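Local structure of Rio2 kinase (Chaetomium thermophilum, 4GYI) at residues A[127-132]-A[330-335]; A[4-9]-A[85-90]; A[173-178]-A[313-318]; A[271-276]-A[335-340]. The protein probably phosphorylates serine and threonine residues of proteins as a RIO-type ATP-dependent kinase, and has an ATPase-dependent role on the maturing pre-40S ribosomal subunit. All coordinates share one frame; numbering follows the deposited sequence.

Interaction 1: A[127-132]-A[330-335]; sequences HRLGRI and KDLEAA. With EDO (1,2-ethanediol), chain D.
O2 of the bound 1,2-ethanediol, probably a guest from the crystallisation liquor, is gripped by two groups of 127-132: it donates to His127 O over 2.7 Å and accepts a weak bond from Arg128 NH1, which meets it with the guanidinium edge. The second hydroxyl, O1, donates to Leu129 O at 2.9 Å, and Ser156 OG also binds the diol. A bend at chi2 (-67°) turns the Arg128 guanidinium so that NH1 is near the diol while NE and NH2 form salt bridges with Asp110 and Asp83. Its CG lies 3.5 Å above one face of the Arg131 guanidinium, toward the rim. The chain here leaves strand 121-127 of the five-stranded antiparallel sheet of the kinase N-lobe, the strand that carries the ADP-binding Lys125. It reverses in a type II turn from Arg128 to Arg131, closed by Arg131 N to Arg128 O at 3.3 Å, with Gly130 taking the positive phi (96°) of the third position. Against 330-335 the contact is purely apolar and, on the side of 127-132, made by one methyl; further along the same helix Gln339 OE1 accepts from Gly130 N. Leu129 holds its CG opposite the carbonyl carbon (chi1 -84°), and CD2 reaches Leu332 CD1 at 3.8 Å, the two leucines crossing at about a right angle. The same CD2 lies 4.2 Å from Ala335 CB. Leu155 of helix 149-172 also packs against Leu129.

Interaction 2: A[4-9]-A[85-90]; sequences LDTRAM and LALHTH
Segment 4-9 approaches the side of helix 79-92 through an irregular turn, Met9 and His88 having the nearest CA atoms at 8.6 Å, and a weak bond from Met9 N to Thr6 O is its one internal backbone link. The helix belongs to the N-terminal winged-helix domain of Rio2, so the contact lays the start of the chain on that domain, just ahead of helix 14-26. Met9 carries most of it. Its CG stands opposite the backbone N (chi1 -172°) and the chain bends at chi2 (110°), which sends the thioether end across to Leu87. CE rests 3.6 Å from Leu87 CB and 3.7 Å from the backbone N of His88, so the methyl sits against the helix backbone itself. SD follows alongside, 4.0 Å from Leu87 CD1. Replacing Met9 by an alanine would probably open a gap over Leu87 and take away the methyl that lies against the helix at His88. Trp17 of helix 14-26 touches Met9 and stacks its ring on that of His88, while Leu124 of strand 121-127 meets Leu87 from the kinase N-lobe. Nearer the N terminus, Tyr84 OH of helix 79-92 is hydrogen-bonded to Asp5 O. Thr6 adds one methyl: its CG2 reaches Leu87 CD1 at 3.8 Å, the two side chains crossing at about a right angle.

Interaction 3: A[173-178]-A[313-318]; sequences EGFPVP and KRLDAA
Two torsions in Glu173, CG swung opposite the carbonyl carbon (chi1 -73°) and a bend at chi2 (-52°), bring its CG against the end of Leu315, whose CG also lies opposite its own carbonyl carbon (chi1 -59°). Glu173 CG sits over the two methyls of the leucine, 3.6 Å from both CD1 and CD2. Leu315 CD1 also approaches Phe175 obliquely, 3.8 Å from CE2. The carboxylate of Glu173 lies across the aliphatic part of Lys313, OE1 being 3.8 Å from CD; the ammonium leads away, with NZ 6.0 Å from OE1, so attraction between the charges would be only long-range. An alanine in place of Glu173 would probably open a gap beside the Leu315 methyls and take the carboxylate away from the Lys313 chain. Next to the leucine, Arg314 grips Asp316 side-on within the guanidinium plane, NE to OD1 and NH2 to OD2 (2.9 Å), and Asp266 is a second partner of NH2. Gly174 completes a Schellman motif closing helix 149-172, whose Leu170 touches both Phe175 and Leu315. Helix 207-223 backs Phe175 with Leu221 and a cation-pi contact from Arg220, strand 226-227 meets Leu315 through Leu226, and the loop runs on past Pro178 of the ADP pocket into strand 180-184.

Interaction 4: A[271-276]-A[335-340]; sequences EMYFDR and AIREQQ
Arg276 and Gln340, joined through one water, bring together two helices of the kinase domain by side-chain ends alone: helix 270-289 of the C-lobe and helix 326-341, the last one modelled. Their axes come no closer than 15.5 Å and are inclined at 42°, too far apart for backbone-to-backbone helix packing.

The polar link is a water. It accepts from Arg276 NH1 at 2.9 Å, lying at the edge of the guanidinium and in its plane, and from Gln340 NE2 at 2.8 Å, so one oxygen satisfies a donor from each helix. Gln340 reaches it with an extended chain, after a first torsion that wedges CG between the backbone N and the carbonyl carbon (chi1 55°).

The direct approach of the same groups is no bond. Arg276 NH2 and Gln340 NE2 stand 3.5 Å apart, both are donors, and the guanidinium and amide planes are turned 79° against each other. NH2 instead gives its hydrogen bond to Gly229 O, which helps fix the rotation of the guanidinium.

Van der Waals contact falls to Tyr273. Gln340 NE2 comes to the edge of its ring, 4.3 Å from CE1, and Arg276 NH2 also lies at the edge, in the ring plane; His267 adds an edge-to-face ring contact. Met272 CE sits 3.4 Å above the centre of one face of the ring. At the far end of the ring, Tyr273 OH lies 4.3 Å from Arg337 CD, a loose approach to the aliphatic part of that arginine.

Interactions 1 and 4 work from one helix, 326-341, and share Ala335; their centres are 13 Å apart, and Gln339 OE1 of interaction 4 accepts from Gly130 N of interaction 1 at 2.7 Å. Together they tie this helix to the N-lobe turn on one hand and to helix 270-289 on the other, close to the nucleotide: the Leu129 side chain is about 8 Å from ADP, and that of Gln340 about 9 Å from the magnesium ion. Interaction 3 is nested inside the loop closed by interaction 1, its centre 23 Å away, and supplies Pro178 to the ADP pocket. Interaction 2, in the winged-helix domain, lies 33 Å from interaction 4, centre to centre.

Interaction 1: A[127-132]-A[330-335]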
# COMPACT_ATOMS: atom_id res chain seq x y z
N HIS A 127 -4.08 -1.19 -2.42
CA HIS A 127 -3.26 -0.65 -3.49
C HIS A 127 -3.99 -0.64 -4.82
O HIS A 127 -4.69 -1.61 -5.17
CB HIS A 127 -1.93 -1.40 -3.60
CG HIS A 127 -0.97 -1.10 -2.49
ND1 HIS A 127 -0.08 -0.05 -2.54
CD2 HIS A 127 -0.77 -1.70 -1.29
CE1 HIS A 127 0.64 -0.03 -1.43
NE2 HIS A 127 0.24 -1.02 -0.66
N ARG A 128 -3.83 0.46 -5.55
CA ARG A 128 -4.55 0.75 -6.78
C ARG A 128 -3.65 1.15 -7.95
O ARG A 128 -3.93 2.14 -8.63
CB ARG A 128 -5.54 1.90 -6.52
CG ARG A 128 -6.62 1.53 -5.50
CD ARG A 128 -7.56 0.44 -6.01
NE ARG A 128 -8.73 0.31 -5.14
CZ ARG A 128 -9.47 -0.78 -5.00
NH1 ARG A 128 -9.18 -1.89 -5.69
NH2 ARG A 128 -10.51 -0.77 -4.18
N LEU A 129 -2.57 0.41 -8.18
CA LEU A 129 -1.68 0.69 -9.30
C LEU A 129 -2.49 0.63 -10.61
O LEU A 129 -3.36 -0.22 -10.74
CB LEU A 129 -0.53 -0.33 -9.34
CG LEU A 129 0.70 -0.08 -8.45
CD1 LEU A 129 0.30 0.11 -7.00
CD2 LEU A 129 1.67 -1.22 -8.54
N GLY A 130 -2.23 1.53 -11.55
CA GLY A 130 -2.93 1.52 -12.83
C GLY A 130 -4.12 2.46 -12.91
O GLY A 130 -4.63 2.75 -14.00
N ARG A 131 -4.57 2.93 -11.75
CA ARG A 131 -5.78 3.76 -11.68
C ARG A 131 -5.55 5.10 -12.36
O ARG A 131 -4.53 5.74 -12.15
CB ARG A 131 -6.21 3.97 -10.23
CG ARG A 131 -6.91 5.29 -9.95
CD ARG A 131 -7.21 5.44 -8.46
NE ARG A 131 -8.25 4.52 -8.02
CZ ARG A 131 -8.60 4.35 -6.75
NH1 ARG A 131 -7.98 5.02 -5.79
NH2 ARG A 131 -9.57 3.50 -6.43
N ILE A 132 -6.50 5.52 -13.19
CA ILE A 132 -6.40 6.81 -13.86
C ILE A 132 -7.79 7.43 -13.87
O ILE A 132 -8.78 6.71 -13.90
CB ILE A 132 -5.82 6.64 -15.31
CG1 ILE A 132 -5.79 7.97 -16.06
CG2 ILE A 132 -6.63 5.61 -16.12
CD1 ILE A 132 -5.31 7.82 -17.48
N LYS A 330 11.51 -5.82 -10.47
CA LYS A 330 11.63 -4.96 -11.64
C LYS A 330 10.25 -4.59 -12.15
O LYS A 330 10.02 -3.45 -12.56
CB LYS A 330 12.42 -5.65 -12.76
CG LYS A 330 13.83 -6.11 -12.37
CD LYS A 330 14.84 -4.96 -12.29
CE LYS A 330 16.27 -5.50 -12.15
NZ LYS A 330 17.31 -4.43 -12.23
N ASP A 331 9.35 -5.56 -12.13
CA ASP A 331 7.96 -5.33 -12.53
C ASP A 331 7.35 -4.22 -11.68
O ASP A 331 6.83 -3.24 -12.21
CB ASP A 331 7.13 -6.61 -12.41
CG ASP A 331 7.36 -7.57 -13.58
OD1 ASP A 331 7.98 -7.15 -14.57
OD2 ASP A 331 6.92 -8.74 -13.52
N LEU A 332 7.44 -4.38 -10.36
CA LEU A 332 6.90 -3.39 -9.44
C LEU A 332 7.55 -2.02 -9.60
O LEU A 332 6.85 -1.03 -9.75
CB LEU A 332 7.03 -3.85 -7.99
CG LEU A 332 6.37 -2.94 -6.95
CD1 LEU A 332 4.85 -2.75 -7.23
CD2 LEU A 332 6.60 -3.51 -5.57
N GLU A 333 8.88 -1.95 -9.57
CA GLU A 333 9.54 -0.65 -9.72
C GLU A 333 9.18 0.04 -11.03
O GLU A 333 8.99 1.25 -11.08
CB GLU A 333 11.06 -0.73 -9.53
CG GLU A 333 11.74 0.64 -9.49
CD GLU A 333 11.01 1.66 -8.59
OE1 GLU A 333 10.84 1.39 -7.37
OE2 GLU A 333 10.61 2.73 -9.10
N ALA A 334 9.06 -0.73 -12.11
CA ALA A 334 8.66 -0.12 -13.36
C ALA A 334 7.26 0.48 -13.25
O ALA A 334 7.03 1.62 -13.65
CB ALA A 334 8.75 -1.12 -14.51
N ALA A 335 6.33 -0.27 -12.66
CA ALA A 335 4.96 0.22 -12.53
C ALA A 335 4.93 1.45 -11.65
O ALA A 335 4.23 2.43 -11.95
CB ALA A 335 4.05 -0.85 -11.96
C1 EDO D . -5.63 -2.92 -9.23
O1 EDO D . -4.59 -2.02 -8.81
C2 EDO D . -6.73 -2.90 -8.19
O2 EDO D . -6.14 -3.09 -6.91

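Interaction 2: A[4-9]-A[85-90]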
# COMPACT_ATOMS: atom_id res chain seq x y z
N LEU A 4 -15.46 1.72 -3.39
CA LEU A 4 -15.76 0.33 -3.04
C LEU A 4 -16.95 0.22 -2.07
O LEU A 4 -16.91 0.74 -0.96
CB LEU A 4 -14.53 -0.36 -2.44
CG LEU A 4 -14.72 -1.74 -1.79
CD1 LEU A 4 -14.97 -2.87 -2.82
CD2 LEU A 4 -13.53 -2.06 -0.90
N ASP A 5 -18.00 -0.46 -2.51
CA ASP A 5 -19.14 -0.70 -1.63
C ASP A 5 -19.15 -2.13 -1.11
O ASP A 5 -19.01 -3.09 -1.87
CB ASP A 5 -20.47 -0.36 -2.32
CG ASP A 5 -20.63 -1.05 -3.66
OD1 ASP A 5 -20.06 -0.55 -4.65
OD2 ASP A 5 -21.33 -2.08 -3.72
N THR A 6 -19.29 -2.27 0.20
CA THR A 6 -19.28 -3.58 0.83
C THR A 6 -20.69 -4.02 1.22
O THR A 6 -20.86 -4.86 2.10
CB THR A 6 -18.44 -3.57 2.11
OG1 THR A 6 -19.06 -2.72 3.07
CG2 THR A 6 -17.03 -3.08 1.81
N ARG A 7 -21.70 -3.44 0.57
CA ARG A 7 -23.09 -3.80 0.84
C ARG A 7 -23.37 -5.29 0.56
O ARG A 7 -23.96 -5.98 1.39
CB ARG A 7 -24.06 -2.94 0.02
CG ARG A 7 -24.05 -1.45 0.33
CD ARG A 7 -25.13 -0.72 -0.48
NE ARG A 7 -25.13 0.73 -0.26
CZ ARG A 7 -26.05 1.55 -0.76
NH1 ARG A 7 -27.03 1.08 -1.52
NH2 ARG A 7 -25.98 2.86 -0.51
N ALA A 8 -22.93 -5.76 -0.60
CA ALA A 8 -23.23 -7.12 -1.04
C ALA A 8 -22.53 -8.18 -0.20
O ALA A 8 -22.99 -9.31 -0.12
CB ALA A 8 -22.86 -7.29 -2.50
N MET A 9 -21.43 -7.78 0.41
CA MET A 9 -20.58 -8.66 1.20
C MET A 9 -21.33 -9.65 2.09
O MET A 9 -20.89 -10.79 2.26
CB MET A 9 -19.67 -7.81 2.08
CG MET A 9 -18.62 -8.59 2.79
SD MET A 9 -17.02 -8.20 2.08
CE MET A 9 -16.04 -9.49 2.86
N LEU A 85 -12.50 -10.57 -1.81
CA LEU A 85 -11.70 -11.71 -1.39
C LEU A 85 -10.70 -11.32 -0.31
O LEU A 85 -10.52 -12.06 0.65
CB LEU A 85 -10.97 -12.33 -2.58
CG LEU A 85 -11.85 -13.16 -3.50
CD1 LEU A 85 -11.11 -13.50 -4.78
CD2 LEU A 85 -12.31 -14.43 -2.78
N ALA A 86 -10.05 -10.17 -0.47
CA ALA A 86 -9.13 -9.68 0.55
C ALA A 86 -9.84 -9.46 1.88
O ALA A 86 -9.35 -9.87 2.92
CB ALA A 86 -8.45 -8.38 0.10
N LEU A 87 -10.99 -8.79 1.85
CA LEU A 87 -11.75 -8.52 3.07
C LEU A 87 -12.17 -9.80 3.77
O LEU A 87 -12.12 -9.90 4.99
CB LEU A 87 -12.99 -7.67 2.77
CG LEU A 87 -12.80 -6.16 2.71
CD1 LEU A 87 -14.07 -5.50 2.20
CD2 LEU A 87 -12.43 -5.63 4.09
N HIS A 88 -12.61 -10.77 2.98
CA HIS A 88 -13.05 -12.06 3.49
C HIS A 88 -11.92 -12.74 4.26
O HIS A 88 -12.11 -13.30 5.35
CB HIS A 88 -13.49 -12.93 2.32
CG HIS A 88 -14.30 -14.12 2.73
ND1 HIS A 88 -15.55 -14.01 3.28
CD2 HIS A 88 -14.02 -15.44 2.68
CE1 HIS A 88 -16.02 -15.21 3.55
NE2 HIS A 88 -15.12 -16.10 3.20
N THR A 89 -10.72 -12.69 3.69
CA THR A 89 -9.55 -13.25 4.32
C THR A 89 -9.25 -12.52 5.63
O THR A 89 -8.98 -13.16 6.65
CB THR A 89 -8.34 -13.21 3.38
OG1 THR A 89 -8.60 -14.05 2.25
CG2 THR A 89 -7.07 -13.68 4.06
N HIS A 90 -9.32 -11.19 5.62
CA HIS A 90 -9.10 -10.44 6.85
C HIS A 90 -10.17 -10.75 7.91
O HIS A 90 -9.88 -10.82 9.09
CB HIS A 90 -9.07 -8.93 6.59
CG HIS A 90 -7.90 -8.47 5.79
ND1 HIS A 90 -6.60 -8.76 6.13
CD2 HIS A 90 -7.84 -7.71 4.66
CE1 HIS A 90 -5.78 -8.21 5.25
NE2 HIS A 90 -6.51 -7.57 4.35

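Interaction 3: A[173-178]-A[313-318]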
# COMPACT_ATOMS: atom_id res chain seq x y z
N GLU A 173 12.93 -2.75 13.89
CA GLU A 173 14.16 -2.01 14.19
C GLU A 173 13.96 -0.80 15.10
O GLU A 173 14.94 -0.17 15.51
CB GLU A 173 14.86 -1.58 12.91
CG GLU A 173 15.51 -2.72 12.20
CD GLU A 173 16.41 -3.51 13.13
OE1 GLU A 173 16.03 -4.64 13.49
OE2 GLU A 173 17.49 -2.98 13.49
N GLY A 174 12.72 -0.45 15.41
CA GLY A 174 12.46 0.71 16.25
C GLY A 174 12.17 2.01 15.50
O GLY A 174 12.17 3.08 16.11
N PHE A 175 11.94 1.94 14.19
CA PHE A 175 11.56 3.13 13.42
C PHE A 175 10.12 3.56 13.72
O PHE A 175 9.27 2.71 14.03
CB PHE A 175 11.66 2.87 11.93
CG PHE A 175 13.05 2.88 11.40
CD1 PHE A 175 13.56 4.02 10.79
CD2 PHE A 175 13.85 1.75 11.49
CE1 PHE A 175 14.84 4.03 10.28
CE2 PHE A 175 15.14 1.76 10.98
CZ PHE A 175 15.63 2.90 10.38
N PRO A 176 9.84 4.87 13.65
CA PRO A 176 8.46 5.34 13.90
C PRO A 176 7.58 5.13 12.65
O PRO A 176 7.49 5.98 11.78
CB PRO A 176 8.65 6.82 14.21
CG PRO A 176 9.90 7.21 13.41
CD PRO A 176 10.78 5.98 13.38
N VAL A 177 6.95 3.96 12.56
CA VAL A 177 6.12 3.62 11.43
C VAL A 177 4.90 2.96 12.04
O VAL A 177 4.93 2.60 13.21
CB VAL A 177 6.84 2.65 10.48
CG1 VAL A 177 8.14 3.28 9.92
CG2 VAL A 177 7.13 1.31 11.20
N PRO A 178 3.82 2.80 11.26
CA PRO A 178 2.66 2.14 11.86
C PRO A 178 2.99 0.69 12.17
O PRO A 178 3.86 0.12 11.54
CB PRO A 178 1.61 2.20 10.74
CG PRO A 178 2.06 3.31 9.85
CD PRO A 178 3.55 3.27 9.90
N LYS A 313 21.64 -3.10 10.98
CA LYS A 313 21.08 -4.19 10.21
C LYS A 313 20.60 -3.67 8.85
O LYS A 313 19.96 -2.62 8.77
CB LYS A 313 19.91 -4.80 10.97
CG LYS A 313 19.44 -6.12 10.41
CD LYS A 313 18.22 -6.66 11.12
CE LYS A 313 17.89 -8.08 10.64
NZ LYS A 313 18.04 -8.23 9.15
N ARG A 314 20.94 -4.39 7.78
CA ARG A 314 20.54 -3.98 6.43
C ARG A 314 19.10 -4.37 6.19
O ARG A 314 18.80 -5.54 5.93
CB ARG A 314 21.43 -4.66 5.39
CG ARG A 314 22.89 -4.26 5.44
CD ARG A 314 23.14 -2.92 4.77
NE ARG A 314 22.72 -2.91 3.37
CZ ARG A 314 23.54 -3.05 2.33
NH1 ARG A 314 24.85 -3.21 2.52
NH2 ARG A 314 23.05 -3.03 1.09
N LEU A 315 18.19 -3.40 6.25
CA LEU A 315 16.76 -3.67 6.11
C LEU A 315 16.35 -3.91 4.67
O LEU A 315 15.26 -4.42 4.40
CB LEU A 315 15.94 -2.54 6.71
CG LEU A 315 16.26 -2.31 8.18
CD1 LEU A 315 15.24 -1.41 8.85
CD2 LEU A 315 16.31 -3.66 8.86
N ASP A 316 17.23 -3.55 3.74
CA ASP A 316 16.94 -3.66 2.32
C ASP A 316 17.03 -5.09 1.81
O ASP A 316 17.10 -5.34 0.61
CB ASP A 316 17.86 -2.75 1.50
CG ASP A 316 19.32 -2.91 1.88
OD1 ASP A 316 19.59 -3.35 3.02
OD2 ASP A 316 20.19 -2.57 1.05
N ALA A 317 17.02 -6.04 2.75
CA ALA A 317 17.05 -7.45 2.42
C ALA A 317 15.77 -8.13 2.90
O ALA A 317 15.64 -9.35 2.80
CB ALA A 317 18.26 -8.11 3.05
N ALA A 318 14.84 -7.33 3.42
CA ALA A 318 13.56 -7.84 3.91
C ALA A 318 12.73 -8.44 2.78
O ALA A 318 11.89 -9.31 2.99
CB ALA A 318 12.78 -6.72 4.61

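Interaction 4: A[271-276]-A[335-340]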
# COMPACT_ATOMS: atom_id res chain seq x y z
N GLU A 271 21.56 7.80 -5.63
CA GLU A 271 21.91 9.20 -5.39
C GLU A 271 20.78 10.15 -5.78
O GLU A 271 20.47 11.08 -5.04
CB GLU A 271 23.22 9.59 -6.09
CG GLU A 271 23.61 11.05 -5.89
CD GLU A 271 25.06 11.36 -6.24
OE1 GLU A 271 25.79 10.46 -6.71
OE2 GLU A 271 25.48 12.53 -6.04
N MET A 272 20.16 9.91 -6.93
CA MET A 272 19.02 10.71 -7.34
C MET A 272 17.87 10.57 -6.33
O MET A 272 17.26 11.57 -5.94
CB MET A 272 18.59 10.33 -8.76
CG MET A 272 17.32 11.04 -9.27
SD MET A 272 15.72 10.34 -8.74
CE MET A 272 15.74 8.76 -9.57
N TYR A 273 17.58 9.35 -5.89
CA TYR A 273 16.48 9.12 -4.93
C TYR A 273 16.76 9.75 -3.56
O TYR A 273 15.89 10.40 -2.97
CB TYR A 273 16.15 7.63 -4.78
CG TYR A 273 15.52 6.99 -6.00
CD1 TYR A 273 14.23 7.31 -6.41
CD2 TYR A 273 16.22 6.03 -6.74
CE1 TYR A 273 13.66 6.72 -7.53
CE2 TYR A 273 15.66 5.43 -7.86
CZ TYR A 273 14.39 5.78 -8.25
OH TYR A 273 13.83 5.18 -9.37
N PHE A 274 17.98 9.56 -3.06
CA PHE A 274 18.40 10.23 -1.84
C PHE A 274 18.21 11.74 -1.94
O PHE A 274 17.47 12.34 -1.15
CB PHE A 274 19.86 9.91 -1.52
CG PHE A 274 20.33 10.45 -0.20
CD1 PHE A 274 20.16 9.72 0.97
CD2 PHE A 274 20.96 11.69 -0.13
CE1 PHE A 274 20.59 10.22 2.19
CE2 PHE A 274 21.39 12.19 1.08
CZ PHE A 274 21.21 11.45 2.25
N ASP A 275 18.87 12.36 -2.93
CA ASP A 275 18.87 13.81 -3.07
C ASP A 275 17.46 14.36 -3.20
O ASP A 275 17.16 15.45 -2.72
CB ASP A 275 19.69 14.24 -4.29
CG ASP A 275 21.18 14.12 -4.07
OD1 ASP A 275 21.62 14.15 -2.90
OD2 ASP A 275 21.92 14.01 -5.08
N ARG A 276 16.60 13.58 -3.84
CA ARG A 276 15.23 14.00 -4.09
C ARG A 276 14.43 14.06 -2.79
O ARG A 276 13.65 14.98 -2.58
CB ARG A 276 14.56 13.07 -5.08
CG ARG A 276 13.32 13.65 -5.70
CD ARG A 276 12.75 12.71 -6.76
NE ARG A 276 12.20 11.51 -6.16
CZ ARG A 276 11.70 10.48 -6.85
NH1 ARG A 276 11.68 10.51 -8.17
NH2 ARG A 276 11.22 9.42 -6.20
N ALA A 335 6.33 -0.27 -12.66
CA ALA A 335 4.96 0.22 -12.53
C ALA A 335 4.93 1.45 -11.65
O ALA A 335 4.23 2.43 -11.95
CB ALA A 335 4.05 -0.85 -11.96
N ILE A 336 5.68 1.40 -10.56
CA ILE A 336 5.76 2.53 -9.63
C ILE A 336 6.38 3.77 -10.23
O ILE A 336 5.86 4.87 -10.08
CB ILE A 336 6.47 2.14 -8.33
CG1 ILE A 336 5.48 1.41 -7.42
CG2 ILE A 336 7.01 3.37 -7.62
CD1 ILE A 336 6.07 0.96 -6.09
N ARG A 337 7.49 3.59 -10.94
CA ARG A 337 8.21 4.72 -11.51
C ARG A 337 7.28 5.41 -12.51
O ARG A 337 7.17 6.63 -12.54
CB ARG A 337 9.49 4.25 -12.18
CG ARG A 337 10.55 5.32 -12.37
CD ARG A 337 11.79 4.76 -13.09
NE ARG A 337 11.44 4.10 -14.34
CZ ARG A 337 11.69 2.82 -14.63
NH1 ARG A 337 12.32 2.05 -13.75
NH2 ARG A 337 11.32 2.32 -15.80
N GLU A 338 6.57 4.59 -13.29
CA GLU A 338 5.54 5.08 -14.21
C GLU A 338 4.45 5.89 -13.49
O GLU A 338 4.03 6.92 -13.99
CB GLU A 338 4.92 3.91 -14.98
CG GLU A 338 3.75 4.27 -15.89
CD GLU A 338 3.12 3.03 -16.54
OE1 GLU A 338 2.50 3.18 -17.62
OE2 GLU A 338 3.24 1.92 -15.98
N GLN A 339 3.99 5.42 -12.34
CA GLN A 339 2.97 6.16 -11.58
C GLN A 339 3.46 7.54 -11.15
O GLN A 339 2.78 8.54 -11.37
CB GLN A 339 2.53 5.39 -10.33
CG GLN A 339 1.87 4.06 -10.59
CD GLN A 339 0.36 4.16 -10.78
OE1 GLN A 339 -0.24 3.31 -11.45
NE2 GLN A 339 -0.25 5.18 -10.18
N GLN A 340 4.64 7.59 -10.54
CA GLN A 340 5.13 8.84 -9.96
C GLN A 340 5.68 9.80 -11.02
O GLN A 340 5.64 11.01 -10.85
CB GLN A 340 6.12 8.60 -8.79
CG GLN A 340 7.34 7.72 -9.11
CD GLN A 340 8.16 7.34 -7.85
OE1 GLN A 340 7.63 7.32 -6.74
NE2 GLN A 340 9.44 7.04 -8.04
O HOH W 1 10.63 8.58 -10.01